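Local coordinates for protein tryptophan--tRNA ligase (Aeropyrum pernix, PDB 3A04) that charges tRNA(Trp) with L-tryptophan at the expense of ATP, as a class I aminoacyl-tRNA synthetase that releases AMP and diphosphate, at residues A[264-269]-A[343-348]; A[250-255]-A[306-311]; A[160-165]-A[185-190]. One frame throughout, in Å; residues are numbered along the deposited sequence.

Contact 1 (A[264-269]-A[343-348]); sequences STIFLT and EKLERF. With CD (cadmium ion), chain C.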
# COMPACT_ATOMS: atom_id res chain seq x y z
N SER A 264 -2.01 21.44 -29.31
CA SER A 264 -0.88 20.75 -29.85
C SER A 264 -0.94 19.24 -29.74
O SER A 264 0.07 18.55 -29.98
CB SER A 264 0.39 21.31 -29.24
OG SER A 264 0.46 22.69 -29.58
N THR A 265 -2.14 18.74 -29.42
CA THR A 265 -2.43 17.32 -29.45
C THR A 265 -3.76 17.09 -30.19
O THR A 265 -4.79 17.61 -29.76
CB THR A 265 -2.53 16.73 -27.97
OG1 THR A 265 -3.45 17.52 -27.22
CG2 THR A 265 -1.20 16.97 -27.23
N ILE A 266 -3.74 16.25 -31.21
CA ILE A 266 -4.98 15.67 -31.75
C ILE A 266 -5.56 14.58 -30.88
O ILE A 266 -4.90 13.58 -30.60
CB ILE A 266 -4.75 15.00 -33.11
CG1 ILE A 266 -3.88 15.88 -34.04
CG2 ILE A 266 -6.12 14.40 -33.66
CD1 ILE A 266 -4.49 17.07 -34.62
N PHE A 267 -6.81 14.74 -30.43
CA PHE A 267 -7.44 13.67 -29.68
C PHE A 267 -8.09 12.70 -30.63
O PHE A 267 -8.64 13.09 -31.72
CB PHE A 267 -8.45 14.29 -28.68
CG PHE A 267 -7.77 15.20 -27.70
CD1 PHE A 267 -6.75 14.70 -26.87
CD2 PHE A 267 -8.10 16.54 -27.61
CE1 PHE A 267 -6.08 15.54 -25.96
CE2 PHE A 267 -7.45 17.41 -26.67
CZ PHE A 267 -6.44 16.92 -25.87
N LEU A 268 -8.08 11.43 -30.28
CA LEU A 268 -8.74 10.43 -31.16
C LEU A 268 -10.25 10.67 -31.35
O LEU A 268 -10.86 10.14 -32.31
CB LEU A 268 -8.44 9.01 -30.72
CG LEU A 268 -7.13 8.72 -31.52
CD1 LEU A 268 -5.94 9.41 -30.87
CD2 LEU A 268 -6.85 7.31 -31.76
N THR A 269 -10.83 11.42 -30.43
CA THR A 269 -12.29 11.74 -30.54
C THR A 269 -12.58 13.10 -31.21
O THR A 269 -13.76 13.50 -31.32
CB THR A 269 -12.98 11.72 -29.10
OG1 THR A 269 -12.28 12.63 -28.27
CG2 THR A 269 -12.90 10.32 -28.52
N GLU A 343 -5.57 14.40 -45.19
CA GLU A 343 -6.39 13.35 -45.77
C GLU A 343 -6.14 11.98 -45.18
O GLU A 343 -7.05 11.12 -45.07
CB GLU A 343 -6.26 13.29 -47.34
CG GLU A 343 -6.79 14.59 -47.99
CD GLU A 343 -8.33 14.79 -47.91
OE1 GLU A 343 -9.01 14.28 -47.06
OE2 GLU A 343 -8.92 15.50 -48.69
N LYS A 344 -4.88 11.75 -44.79
CA LYS A 344 -4.59 10.48 -44.13
C LYS A 344 -5.29 10.46 -42.73
O LYS A 344 -5.89 9.45 -42.30
CB LYS A 344 -3.08 10.41 -43.88
CG LYS A 344 -2.17 10.45 -45.09
CD LYS A 344 -2.23 9.12 -45.77
CE LYS A 344 -1.21 9.06 -46.93
NZ LYS A 344 -1.63 7.97 -47.86
N LEU A 345 -5.19 11.57 -42.03
CA LEU A 345 -5.77 11.68 -40.66
C LEU A 345 -7.33 11.61 -40.67
O LEU A 345 -7.96 11.00 -39.87
CB LEU A 345 -5.32 13.01 -40.04
CG LEU A 345 -5.83 13.34 -38.61
CD1 LEU A 345 -5.44 12.15 -37.61
CD2 LEU A 345 -5.23 14.71 -38.13
N GLU A 346 -7.96 12.19 -41.68
CA GLU A 346 -9.37 12.22 -41.76
C GLU A 346 -9.89 10.86 -41.95
O GLU A 346 -10.86 10.46 -41.32
CB GLU A 346 -9.74 13.04 -43.02
CG GLU A 346 -11.04 12.60 -43.68
CD GLU A 346 -11.26 13.44 -44.98
OE1 GLU A 346 -11.37 14.68 -44.84
OE2 GLU A 346 -11.28 12.77 -46.02
N ARG A 347 -9.28 10.08 -42.80
CA ARG A 347 -9.68 8.70 -42.95
C ARG A 347 -9.41 7.85 -41.67
O ARG A 347 -10.24 7.01 -41.23
CB ARG A 347 -8.88 8.08 -44.07
CG ARG A 347 -9.53 6.87 -44.44
CD ARG A 347 -9.39 6.65 -45.85
NE ARG A 347 -10.34 7.23 -46.78
CZ ARG A 347 -10.39 6.74 -48.03
NH1 ARG A 347 -9.59 5.71 -48.32
NH2 ARG A 347 -11.19 7.22 -48.99
N PHE A 348 -8.24 8.04 -41.08
CA PHE A 348 -7.95 7.33 -39.82
C PHE A 348 -9.01 7.70 -38.74
O PHE A 348 -9.63 6.82 -38.13
CB PHE A 348 -6.54 7.63 -39.33
CG PHE A 348 -6.32 7.11 -37.93
CD1 PHE A 348 -6.09 5.74 -37.72
CD2 PHE A 348 -6.51 7.92 -36.85
CE1 PHE A 348 -6.02 5.20 -36.38
CE2 PHE A 348 -6.39 7.37 -35.49
CZ PHE A 348 -6.16 6.05 -35.31
CD CD C . -10.94 15.39 -47.03
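Just two apolar touches, Ile266 on Leu345 and Leu268 on Phe348, bring the loop 264-269 to helix 334-364, while that helix holds a cadmium ion on a side turned from the loop. The loop follows the KMSKS region of this class I synthetase, and Thr265 OG1 reaches back to the carbonyl of Ser258 within that motif. Ile266 points its branched side chain at the helix, and its CD1 lies 4.3 Å from CD2 of Leu345, a loose meeting of methyl ends. Two residues on, Leu268 extends CD2 to the rim of the ring of Phe348, one helical turn beyond Leu345. That methyl sits near the ring plane, 3.8 Å from both CE2 and CZ of Phe348, so it meets the edge and not a face. Phe348 CG is anti to the backbone N (chi1 170°), which swings the ring over to the loop; Lys88 makes a cation-pi contact with the same ring. Phe85 of the HIGH region packs on Ile266, Leu268 and Leu345 alike, so the HIGH region borders this small apolar patch. Outward, Glu343 and Glu346, three residues apart on the helix, share the cadmium ion. Glu346 binds through OE1, whereas Glu343 grips with both carboxylate oxygens, OE1 at 2.2 Å and OE2 at 2.6 Å from the cadmium.

Contact 2 (A[250-255]-A[306-311]); sequences PGLDGR and YHMDLY. With CD (cadmium ion), chain D.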
# COMPACT_ATOMS: atom_id res chain seq x y z
N PRO A 250 6.94 14.94 -30.53
CA PRO A 250 6.69 16.30 -30.07
C PRO A 250 5.24 16.68 -30.40
O PRO A 250 4.62 16.07 -31.30
CB PRO A 250 7.70 17.13 -30.84
CG PRO A 250 8.04 16.31 -32.06
CD PRO A 250 7.67 14.89 -31.80
N GLY A 251 4.66 17.53 -29.58
CA GLY A 251 3.32 18.10 -29.88
C GLY A 251 3.35 18.94 -31.17
O GLY A 251 4.40 19.26 -31.71
N LEU A 252 2.18 19.32 -31.63
CA LEU A 252 2.05 20.09 -32.88
C LEU A 252 2.67 21.49 -32.75
O LEU A 252 2.97 22.13 -33.75
CB LEU A 252 0.59 20.18 -33.30
CG LEU A 252 0.08 18.74 -33.55
CD1 LEU A 252 -1.40 18.75 -33.78
CD2 LEU A 252 0.80 18.10 -34.70
N ASP A 253 2.93 21.91 -31.51
CA ASP A 253 3.68 23.13 -31.26
C ASP A 253 5.16 22.91 -31.01
O ASP A 253 5.87 23.87 -30.74
CB ASP A 253 3.11 23.89 -30.06
CG ASP A 253 3.08 23.04 -28.81
OD1 ASP A 253 3.74 21.98 -28.77
OD2 ASP A 253 2.37 23.40 -27.88
N GLY A 254 5.67 21.70 -31.09
CA GLY A 254 7.10 21.51 -30.81
C GLY A 254 7.41 21.40 -29.31
O GLY A 254 8.56 21.12 -28.90
N ARG A 255 6.41 21.60 -28.48
CA ARG A 255 6.51 21.18 -27.09
C ARG A 255 5.83 19.81 -26.83
O ARG A 255 4.97 19.36 -27.60
CB ARG A 255 5.92 22.28 -26.21
CG ARG A 255 6.67 23.65 -26.42
CD ARG A 255 6.17 24.81 -25.53
NE ARG A 255 4.90 25.34 -26.01
CZ ARG A 255 4.37 26.52 -25.64
NH1 ARG A 255 5.01 27.32 -24.78
NH2 ARG A 255 3.21 26.91 -26.14
N TYR A 306 5.65 16.48 -40.49
CA TYR A 306 6.46 15.38 -40.93
C TYR A 306 6.55 14.31 -39.84
O TYR A 306 6.48 13.11 -40.12
CB TYR A 306 7.88 15.86 -41.33
CG TYR A 306 8.75 14.70 -41.77
CD1 TYR A 306 8.48 14.01 -42.97
CD2 TYR A 306 9.77 14.20 -40.94
CE1 TYR A 306 9.26 12.85 -43.36
CE2 TYR A 306 10.55 13.04 -41.31
CZ TYR A 306 10.29 12.39 -42.52
OH TYR A 306 11.06 11.30 -42.90
N HIS A 307 6.70 14.72 -38.58
CA HIS A 307 6.66 13.69 -37.50
C HIS A 307 5.31 12.99 -37.34
O HIS A 307 5.27 11.83 -37.04
CB HIS A 307 7.19 14.29 -36.20
CG HIS A 307 8.66 14.50 -36.24
ND1 HIS A 307 9.22 15.67 -36.74
CD2 HIS A 307 9.69 13.67 -35.96
CE1 HIS A 307 10.54 15.57 -36.67
NE2 HIS A 307 10.85 14.37 -36.22
N MET A 308 4.20 13.69 -37.56
CA MET A 308 2.91 13.00 -37.60
C MET A 308 2.92 11.94 -38.72
O MET A 308 2.43 10.83 -38.55
CB MET A 308 1.77 14.01 -37.93
CG MET A 308 1.24 14.76 -36.70
SD MET A 308 0.34 13.72 -35.51
CE MET A 308 -1.20 13.25 -36.31
N ASP A 309 3.41 12.29 -39.92
CA ASP A 309 3.54 11.26 -41.00
C ASP A 309 4.44 10.11 -40.61
O ASP A 309 4.12 8.95 -40.82
CB ASP A 309 4.16 11.93 -42.27
CG ASP A 309 3.18 12.87 -42.97
OD1 ASP A 309 1.97 12.70 -42.78
OD2 ASP A 309 3.62 13.79 -43.66
N LEU A 310 5.57 10.43 -40.00
CA LEU A 310 6.56 9.40 -39.66
C LEU A 310 6.06 8.44 -38.52
O LEU A 310 6.34 7.21 -38.54
CB LEU A 310 7.85 10.14 -39.19
CG LEU A 310 9.07 9.19 -39.09
CD1 LEU A 310 9.70 8.77 -40.47
CD2 LEU A 310 10.04 9.82 -38.12
N TYR A 311 5.34 9.00 -37.52
CA TYR A 311 4.98 8.21 -36.31
C TYR A 311 3.67 7.48 -36.51
O TYR A 311 3.46 6.44 -35.89
CB TYR A 311 4.84 9.11 -35.07
CG TYR A 311 6.09 9.37 -34.32
CD1 TYR A 311 7.12 10.07 -34.91
CD2 TYR A 311 6.27 8.85 -33.02
CE1 TYR A 311 8.34 10.30 -34.22
CE2 TYR A 311 7.46 9.10 -32.31
CZ TYR A 311 8.46 9.84 -32.92
OH TYR A 311 9.65 10.10 -32.29
CD CD D . 12.94 13.31 -35.42
O HOH W 1 12.52 13.98 -33.56
O HOH W 2 12.20 10.78 -35.31
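Leu252 and Met308 carry the apolar part of the contact, their side chains meeting at about a right angle with Leu252 CD2 3.9 Å from Met308 CG. Met308 CG lies anti to its carbonyl carbon (chi1 -84°), and the chain then bends at both following torsions, turning the sulfur aside, so that CG and not SD is the nearest atom to Leu252. More loosely, Pro250 CD rests 4.5 Å from His307 CB. Hydrogen bonds shape the loop itself. Gly251 to Gly254 form a type I beta turn, with Gly254 N 2.8 Å from Gly251 O, and Gly251 N in turn donates to Arg255 O. Asp253 closes an Asx turn: its OD1 accepts from Arg255 N at 2.7 Å, the donor standing 47° out of the carboxylate plane. Metal bonding belongs to His307, whose NE2 is 2.5 Å from a cadmium ion that also holds two waters; ND1 bonds to the carbonyl of Cys303, which fixes the rotation of the imidazole. Cys303 and Tyr306 both belong to the iron-sulfur cluster pocket, so this helix connects the turn just before the KMSKS region with the cluster. Helix 304-313 lies between several elements: Met308 and Tyr311 pack on helix 85-99, Tyr306 and Asp309 on helix 317-328, and Tyr311 OH bonds to the carbonyl of Lys247, just beyond strand 242-246.

Contact 3 (A[160-165]-A[185-190]); sequences RLIQLF and KMMASL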
# COMPACT_ATOMS: atom_id res chain seq x y z
N ARG A 160 0.20 -7.39 -1.87
CA ARG A 160 1.28 -7.85 -0.97
C ARG A 160 2.66 -7.44 -1.50
O ARG A 160 3.57 -7.12 -0.73
CB ARG A 160 1.21 -9.37 -0.85
CG ARG A 160 2.17 -9.89 0.26
CD ARG A 160 2.01 -11.43 0.44
NE ARG A 160 0.66 -11.86 0.66
CZ ARG A 160 0.13 -12.95 0.11
NH1 ARG A 160 0.84 -13.70 -0.71
NH2 ARG A 160 -1.11 -13.28 0.41
N LEU A 161 2.85 -7.40 -2.83
CA LEU A 161 4.16 -6.96 -3.25
C LEU A 161 4.43 -5.54 -2.84
O LEU A 161 5.58 -5.19 -2.58
CB LEU A 161 4.29 -7.03 -4.84
CG LEU A 161 4.30 -8.45 -5.45
CD1 LEU A 161 4.18 -8.32 -6.99
CD2 LEU A 161 5.63 -9.11 -5.03
N ILE A 162 3.39 -4.70 -2.97
CA ILE A 162 3.54 -3.31 -2.64
C ILE A 162 3.92 -3.21 -1.17
O ILE A 162 4.84 -2.44 -0.80
CB ILE A 162 2.21 -2.52 -2.90
CG1 ILE A 162 1.84 -2.56 -4.42
CG2 ILE A 162 2.37 -1.05 -2.42
CD1 ILE A 162 0.39 -2.02 -4.70
N GLN A 163 3.24 -3.99 -0.33
CA GLN A 163 3.59 -3.97 1.12
C GLN A 163 5.03 -4.44 1.41
O GLN A 163 5.76 -3.82 2.18
CB GLN A 163 2.66 -4.85 1.89
CG GLN A 163 1.20 -4.42 1.88
CD GLN A 163 0.28 -5.48 2.52
OE1 GLN A 163 0.07 -6.58 1.96
NE2 GLN A 163 -0.28 -5.15 3.69
N LEU A 164 5.47 -5.46 0.71
CA LEU A 164 6.82 -5.98 0.95
C LEU A 164 7.85 -5.10 0.28
O LEU A 164 8.92 -4.95 0.84
CB LEU A 164 6.93 -7.41 0.45
CG LEU A 164 5.93 -8.38 1.16
CD1 LEU A 164 6.21 -9.81 0.63
CD2 LEU A 164 6.01 -8.38 2.66
N PHE A 165 7.53 -4.47 -0.88
CA PHE A 165 8.49 -3.57 -1.52
C PHE A 165 8.82 -2.40 -0.63
O PHE A 165 9.94 -1.85 -0.74
CB PHE A 165 7.98 -2.95 -2.85
CG PHE A 165 7.80 -3.95 -3.97
CD1 PHE A 165 8.38 -5.21 -3.93
CD2 PHE A 165 7.09 -3.57 -5.13
CE1 PHE A 165 8.22 -6.13 -5.00
CE2 PHE A 165 6.92 -4.49 -6.21
CZ PHE A 165 7.50 -5.77 -6.14
N LYS A 185 2.94 9.99 -3.46
CA LYS A 185 3.93 9.69 -4.46
C LYS A 185 4.73 8.49 -4.05
O LYS A 185 5.19 7.73 -4.89
CB LYS A 185 4.87 10.93 -4.71
CG LYS A 185 4.04 12.05 -5.50
CD LYS A 185 4.76 13.41 -5.53
CE LYS A 185 6.04 13.31 -6.22
NZ LYS A 185 6.91 14.56 -5.91
N MET A 186 4.88 8.27 -2.77
CA MET A 186 5.58 7.10 -2.30
C MET A 186 4.77 5.89 -2.64
O MET A 186 5.25 4.97 -3.19
CB MET A 186 5.94 6.96 -0.80
CG MET A 186 6.69 8.18 -0.20
SD MET A 186 7.54 7.89 1.37
CE MET A 186 6.36 8.35 2.65
N MET A 187 3.51 5.91 -2.31
CA MET A 187 2.62 4.79 -2.67
C MET A 187 2.63 4.57 -4.19
O MET A 187 2.67 3.42 -4.70
CB MET A 187 1.24 5.06 -2.12
CG MET A 187 0.20 3.99 -2.48
SD MET A 187 0.44 2.52 -1.39
CE MET A 187 0.42 3.33 0.11
N ALA A 188 2.52 5.65 -4.96
CA ALA A 188 2.47 5.46 -6.42
C ALA A 188 3.70 4.78 -7.00
O ALA A 188 3.62 4.01 -7.97
CB ALA A 188 2.25 6.81 -7.11
N SER A 189 4.87 5.14 -6.47
CA SER A 189 6.09 4.55 -6.95
C SER A 189 6.14 3.02 -6.68
O SER A 189 6.47 2.23 -7.56
CB SER A 189 7.25 5.28 -6.29
OG SER A 189 8.41 4.62 -6.71
N LEU A 190 5.81 2.60 -5.48
CA LEU A 190 5.74 1.14 -5.19
C LEU A 190 4.67 0.46 -6.03
O LEU A 190 4.84 -0.69 -6.44
CB LEU A 190 5.43 0.86 -3.71
CG LEU A 190 6.35 1.49 -2.64
CD1 LEU A 190 5.81 1.29 -1.21
CD2 LEU A 190 7.73 0.91 -2.70
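Met187 is the first residue of 185-190 to meet the other helix. With CG anti to the backbone N (chi1 178°), its chain leaves CB extended, then bends at the next two torsions and brings the sulfur round to Ile162, where SD lies 4.2 Å from CG2 and the two side chains run at about a right angle. The same Met187 packs on Leu190 of the second subunit. Elsewhere the helix is held to helix 219-231, where the Ser189 carbonyl bonds to His221. Both helices belong to the segment between strands 147-150 and 210-215 that, in class I synthetases, joins the two halves of the Rossmann fold; this connective insertion is also where tryptophanyl enzymes dimerise, and here Arg160 and Gln163 bond to backbone carbonyls of Thr152 and Gln151 of the second subunit. The helical segments cross at 117°, their axes 10.0 Å apart at closest approach. Leu190 points straight into this crossing and makes the largest share of the contact. Its CB meets Ile162 CG2 at 3.8 Å, and the two methyls go to different partners: CD1 lies 3.9 Å from Ile162 O, CD2 3.9 Å from Phe165 CB. Leu190 O, at the end of the segment, approaches the rim of the Phe165 ring in its plane, 3.9 Å from CD2.

In the fold
Contacts 1 and 2 share the long loop between strand 242-246 and helix 272-280, in which 250-255 precedes the KMSKS region and 264-269 follows it; their segments alternate along the chain and their centres are about 12 Å apart. They touch directly, with Ser264 and Leu252 joined through their backbones and Ile266 packed on Leu252. Each ties this KMSKS-bearing loop to a helix of the C-terminal part, 334-364 or 304-313. Contact 3 comes earlier in the sequence and lies across the chain's centre, about 38 Å from contact 1 and 35 Å from contact 2, centre to centre. One end of the subunit packs the loop on helices of the iron-sulfur cluster region, while the other meets the second subunit.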